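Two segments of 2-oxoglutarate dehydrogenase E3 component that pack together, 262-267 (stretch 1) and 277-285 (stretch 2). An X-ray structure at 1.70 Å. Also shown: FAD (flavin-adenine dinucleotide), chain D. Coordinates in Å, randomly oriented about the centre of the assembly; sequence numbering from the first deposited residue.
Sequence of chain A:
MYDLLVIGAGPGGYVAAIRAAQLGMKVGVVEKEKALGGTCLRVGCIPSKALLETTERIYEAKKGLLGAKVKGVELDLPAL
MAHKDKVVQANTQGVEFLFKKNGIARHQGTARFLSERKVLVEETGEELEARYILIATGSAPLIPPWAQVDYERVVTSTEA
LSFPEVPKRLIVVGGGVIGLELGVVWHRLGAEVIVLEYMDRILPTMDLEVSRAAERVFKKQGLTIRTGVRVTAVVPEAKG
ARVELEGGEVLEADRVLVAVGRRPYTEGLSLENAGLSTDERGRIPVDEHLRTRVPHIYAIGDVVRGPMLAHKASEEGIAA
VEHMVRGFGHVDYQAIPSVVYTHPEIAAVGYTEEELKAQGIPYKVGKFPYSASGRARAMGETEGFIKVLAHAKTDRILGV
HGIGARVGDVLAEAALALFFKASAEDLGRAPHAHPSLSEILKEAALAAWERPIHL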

# COMPACT_ATOMS: atom_id res chain seq x y z
N ARG A 262 12.74 23.57 10.03
CA ARG A 262 13.80 23.09 10.91
C ARG A 262 15.15 23.49 10.34
O ARG A 262 15.33 23.59 9.13
N ARG A 263 16.09 23.73 11.24
CA ARG A 263 17.40 24.23 10.88
C ARG A 263 18.45 23.20 11.25
O ARG A 263 18.38 22.61 12.32
N PRO A 264 19.43 22.97 10.37
CA PRO A 264 20.52 22.04 10.67
C PRO A 264 21.13 22.38 12.03
O PRO A 264 21.33 23.56 12.31
N TYR A 265 21.38 21.37 12.85
CA TYR A 265 21.83 21.55 14.23
C TYR A 265 23.30 21.16 14.41
O TYR A 265 23.67 20.00 14.23
N THR A 266 24.13 22.13 14.77
CA THR A 266 25.55 21.89 15.04
C THR A 266 25.99 22.59 16.32
O THR A 266 27.19 22.78 16.54
N GLU A 267 25.05 22.95 17.18
CA GLU A 267 25.38 23.66 18.42
C GLU A 267 26.25 22.79 19.32
O GLU A 267 25.94 21.62 19.54
N SER A 277 33.24 24.29 8.63
CA SER A 277 32.29 25.37 8.88
C SER A 277 30.94 25.09 8.23
O SER A 277 30.82 24.22 7.36
N THR A 278 29.93 25.83 8.67
CA THR A 278 28.60 25.75 8.08
C THR A 278 28.40 26.83 7.04
O THR A 278 29.04 27.89 7.09
N ASP A 279 27.49 26.57 6.10
CA ASP A 279 27.10 27.57 5.12
C ASP A 279 26.02 28.49 5.70
O ASP A 279 25.77 28.49 6.90
N GLU A 280 25.37 29.26 4.83
CA GLU A 280 24.50 30.35 5.26
C GLU A 280 23.26 29.83 5.98
O GLU A 280 22.71 30.50 6.85
N ARG A 281 22.83 28.63 5.60
CA ARG A 281 21.65 27.99 6.18
C ARG A 281 21.97 27.07 7.36
O ARG A 281 21.07 26.45 7.92
N GLY A 282 23.24 26.99 7.74
CA GLY A 282 23.66 26.18 8.87
C GLY A 282 24.05 24.76 8.49
O GLY A 282 24.40 23.96 9.35
N ARG A 283 24.01 24.45 7.20
CA ARG A 283 24.36 23.11 6.73
C ARG A 283 25.87 22.92 6.69
O ARG A 283 26.60 23.90 6.54
N ILE A 284 26.31 21.68 6.83
CA ILE A 284 27.71 21.31 6.58
C ILE A 284 27.81 20.91 5.12
O ILE A 284 27.15 19.95 4.70
N PRO A 285 28.58 21.66 4.33
CA PRO A 285 28.76 21.30 2.93
C PRO A 285 29.40 19.92 2.76
O PRO A 285 30.34 19.59 3.47

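Stretch 2 folds into a tight loop against the end of the short strand 262-264 and the residues that follow it. Ser277 lies out of reach of stretch 1. Thr278 is the first residue to make contact. Its CA-to-CB bond points toward stretch 1, with chi1 in the p well, and CG2 sits 3.8 Å from Thr266 OG1. Thr266 also points toward its partner and also has a p rotamer.

Asp279 opens a type I beta turn that ends at Gly282. The turn is closed by the backbone hydrogen bond from Gly282 N to Asp279 O, 3.1 Å. The Asp279 side chain, chi1 p, serves its own stretch. OD1 accepts a hydrogen bond from Arg283 N at 3.0 Å and a weak one from Arg281 N at 3.1 Å. OD2 forms a salt bridge with Arg283 NE at 2.9 Å. A backbone hydrogen bond from Asp279 N to Arg283 O, 2.8 Å, further ties the two ends of the loop together.

Glu280 points away, with chi1 m, so it meets stretch 1 through its backbone. Its O lies 3.4 Å from Arg263 NH1, near the plane of the guanidinium. The Arg263 side chain is extended, with its first three chi angles all t. It starts sideways, but its end comes nearer and lies over the turn.

Arg281 is m at chi1, and the end of its side chain leads away. Its backbone does the packing: C is 3.7 Å from Arg263 NH1, and O is 3.4 Å from Pro264 CD. One face of the Arg263 guanidinium covers Arg281 C and Gly282 N.

Gly282 is buried and has no side chain. At phi 91° and psi 2°, a CB would be jammed against the preceding carbonyl O, and it would also clash with Arg263 NH2. Pro264 points toward stretch 2, and its CB lies 3.3 Å from Gly282 O. Water 1 bridges the stretches here. It donates to Gly282 O at 2.6 Å and to Pro264 O at 3.0 Å, and accepts from Thr266 OG1 at 2.8 Å.

Arg283 points away, with chi1 m, yet its CG touches Pro264 CG at 3.6 Å. Its aliphatic part thus packs on the proline ring while its guanidinium is held by Asp279. Ile284, m and t, starts sideways but brings CD1 to 4.1 Å from Thr266 CG2, an apolar contact. Pro285 is out of reach.

Tyr265 points away from stretch 2, and its CE2 lies 3.6 Å from FAD N7A.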

# COMPACT_ATOMS: atom_id res chain seq x y z
CB ARG A 262 13.71 21.57 11.08
CG ARG A 262 12.45 21.12 11.81
CD ARG A 262 12.33 19.60 11.91
NE ARG A 262 13.42 19.02 12.70
CZ ARG A 262 13.43 18.93 14.02
NH1 ARG A 262 12.42 19.37 14.75
NH2 ARG A 262 14.47 18.37 14.63
CB ARG A 263 17.67 25.54 11.63
CG ARG A 263 18.91 26.28 11.18
CD ARG A 263 19.04 27.69 11.76
NE ARG A 263 19.79 28.56 10.85
CZ ARG A 263 21.10 28.78 10.89
NH1 ARG A 263 21.66 29.59 9.99
NH2 ARG A 263 21.86 28.20 11.82
CB PRO A 264 21.53 22.30 9.54
CG PRO A 264 20.79 22.98 8.47
CD PRO A 264 19.55 23.59 9.04
CB TYR A 265 20.94 20.73 15.18
CG TYR A 265 21.26 20.92 16.65
CD1 TYR A 265 20.73 22.00 17.36
CD2 TYR A 265 22.09 20.04 17.33
CE1 TYR A 265 21.01 22.18 18.70
CE2 TYR A 265 22.38 20.21 18.66
CZ TYR A 265 21.83 21.29 19.35
OH TYR A 265 22.13 21.47 20.68
CB THR A 266 26.42 22.36 13.86
OG1 THR A 266 26.19 23.75 13.59
CG2 THR A 266 26.04 21.66 12.55
CB GLU A 267 24.10 24.08 19.15
CG GLU A 267 24.31 24.83 20.46
CD GLU A 267 23.01 25.13 21.19
OE1 GLU A 267 21.98 25.37 20.50
OE2 GLU A 267 23.02 25.12 22.44
CB SER A 277 32.84 26.71 8.39
OG SER A 277 33.17 26.66 7.02
CB THR A 278 27.53 25.87 9.17
OG1 THR A 278 27.76 27.05 9.96
CG2 THR A 278 27.63 24.72 10.17
CB ASP A 279 26.67 26.91 3.80
CG ASP A 279 25.39 26.08 3.92
OD1 ASP A 279 24.63 26.21 4.90
OD2 ASP A 279 25.07 25.26 3.03
CB GLU A 280 24.10 31.20 4.05
CG GLU A 280 25.27 31.94 3.38
CD GLU A 280 25.90 31.15 2.24
OE1 GLU A 280 26.39 31.78 1.28
OE2 GLU A 280 25.93 29.90 2.30
CB ARG A 281 20.90 27.23 5.08
CG ARG A 281 20.27 28.14 4.04
CD ARG A 281 19.73 27.43 2.81
NE ARG A 281 18.85 26.31 3.15
CZ ARG A 281 18.20 25.56 2.25
NH1 ARG A 281 18.32 25.80 0.95
NH2 ARG A 281 17.42 24.56 2.66
CB ARG A 283 23.82 22.87 5.33
CG ARG A 283 22.32 22.95 5.20
CD ARG A 283 21.86 23.00 3.74
NE ARG A 283 22.33 24.21 3.06
CZ ARG A 283 21.98 24.56 1.82
NH1 ARG A 283 21.16 23.81 1.11
NH2 ARG A 283 22.46 25.68 1.29
CB ILE A 284 28.14 20.13 7.48
CG1 ILE A 284 28.01 20.51 8.96
CG2 ILE A 284 29.58 19.71 7.15
CD1 ILE A 284 28.11 19.34 9.91
CB PRO A 285 29.69 22.40 2.40
CG PRO A 285 29.53 23.53 3.35
CD PRO A 285 29.32 22.89 4.68
PA FAD D . 18.09 13.30 14.00
O1A FAD D . 17.61 14.63 14.43
O2A FAD D . 16.96 12.26 13.88
O5B FAD D . 19.24 12.81 15.00
C5B FAD D . 20.23 13.71 15.41
C4B FAD D . 20.67 13.29 16.80
O4B FAD D . 21.92 13.89 17.06
C3B FAD D . 19.71 13.75 17.89
O3B FAD D . 19.25 12.64 18.63
C2B FAD D . 20.54 14.67 18.76
O2B FAD D . 20.25 14.50 20.13
C1B FAD D . 21.96 14.26 18.43
N9A FAD D . 23.01 15.28 18.55
C8A FAD D . 23.07 16.51 17.95
N7A FAD D . 24.23 17.10 18.29
C5A FAD D . 24.92 16.25 19.09
C6A FAD D . 26.16 16.34 19.71
N6A FAD D . 27.01 17.33 19.48
N1A FAD D . 26.57 15.27 20.46
C2A FAD D . 25.82 14.13 20.62
N3A FAD D . 24.60 14.05 19.98
C4A FAD D . 24.17 15.10 19.25
N1 FAD D . 10.66 12.27 8.51
C2 FAD D . 10.17 11.28 7.68
O2 FAD D . 10.87 10.79 6.80
N3 FAD D . 8.88 10.84 7.85
C4 FAD D . 8.07 11.37 8.82
O4 FAD D . 7.02 10.80 9.04
C4X FAD D . 8.54 12.37 9.67
N5 FAD D . 7.73 12.92 10.65
C5X FAD D . 8.25 13.91 11.48
C6 FAD D . 7.42 14.46 12.47
C7 FAD D . 7.92 15.46 13.32
C7M FAD D . 7.04 15.95 14.44
C8 FAD D . 9.23 15.90 13.18
C8M FAD D . 9.89 16.73 14.25
C9 FAD D . 10.05 15.36 12.19
C9A FAD D . 9.56 14.36 11.33
N10 FAD D . 10.36 13.82 10.33
C10 FAD D . 9.85 12.83 9.51
C1' FAD D . 11.74 14.35 10.02
C2' FAD D . 12.76 13.41 10.68
O2' FAD D . 12.56 13.35 12.08
C3' FAD D . 14.20 13.81 10.34
O3' FAD D . 14.34 13.95 8.94
C4' FAD D . 15.18 12.74 10.82
O4' FAD D . 15.07 12.55 12.21
C5' FAD D . 16.62 13.11 10.43
O5' FAD D . 17.52 12.16 10.94
P FAD D . 19.02 12.59 11.33
O1P FAD D . 19.78 11.36 11.74
O2P FAD D . 19.65 13.44 10.25
O3P FAD D . 18.89 13.55 12.62
O HOH W 1 24.18 24.51 11.87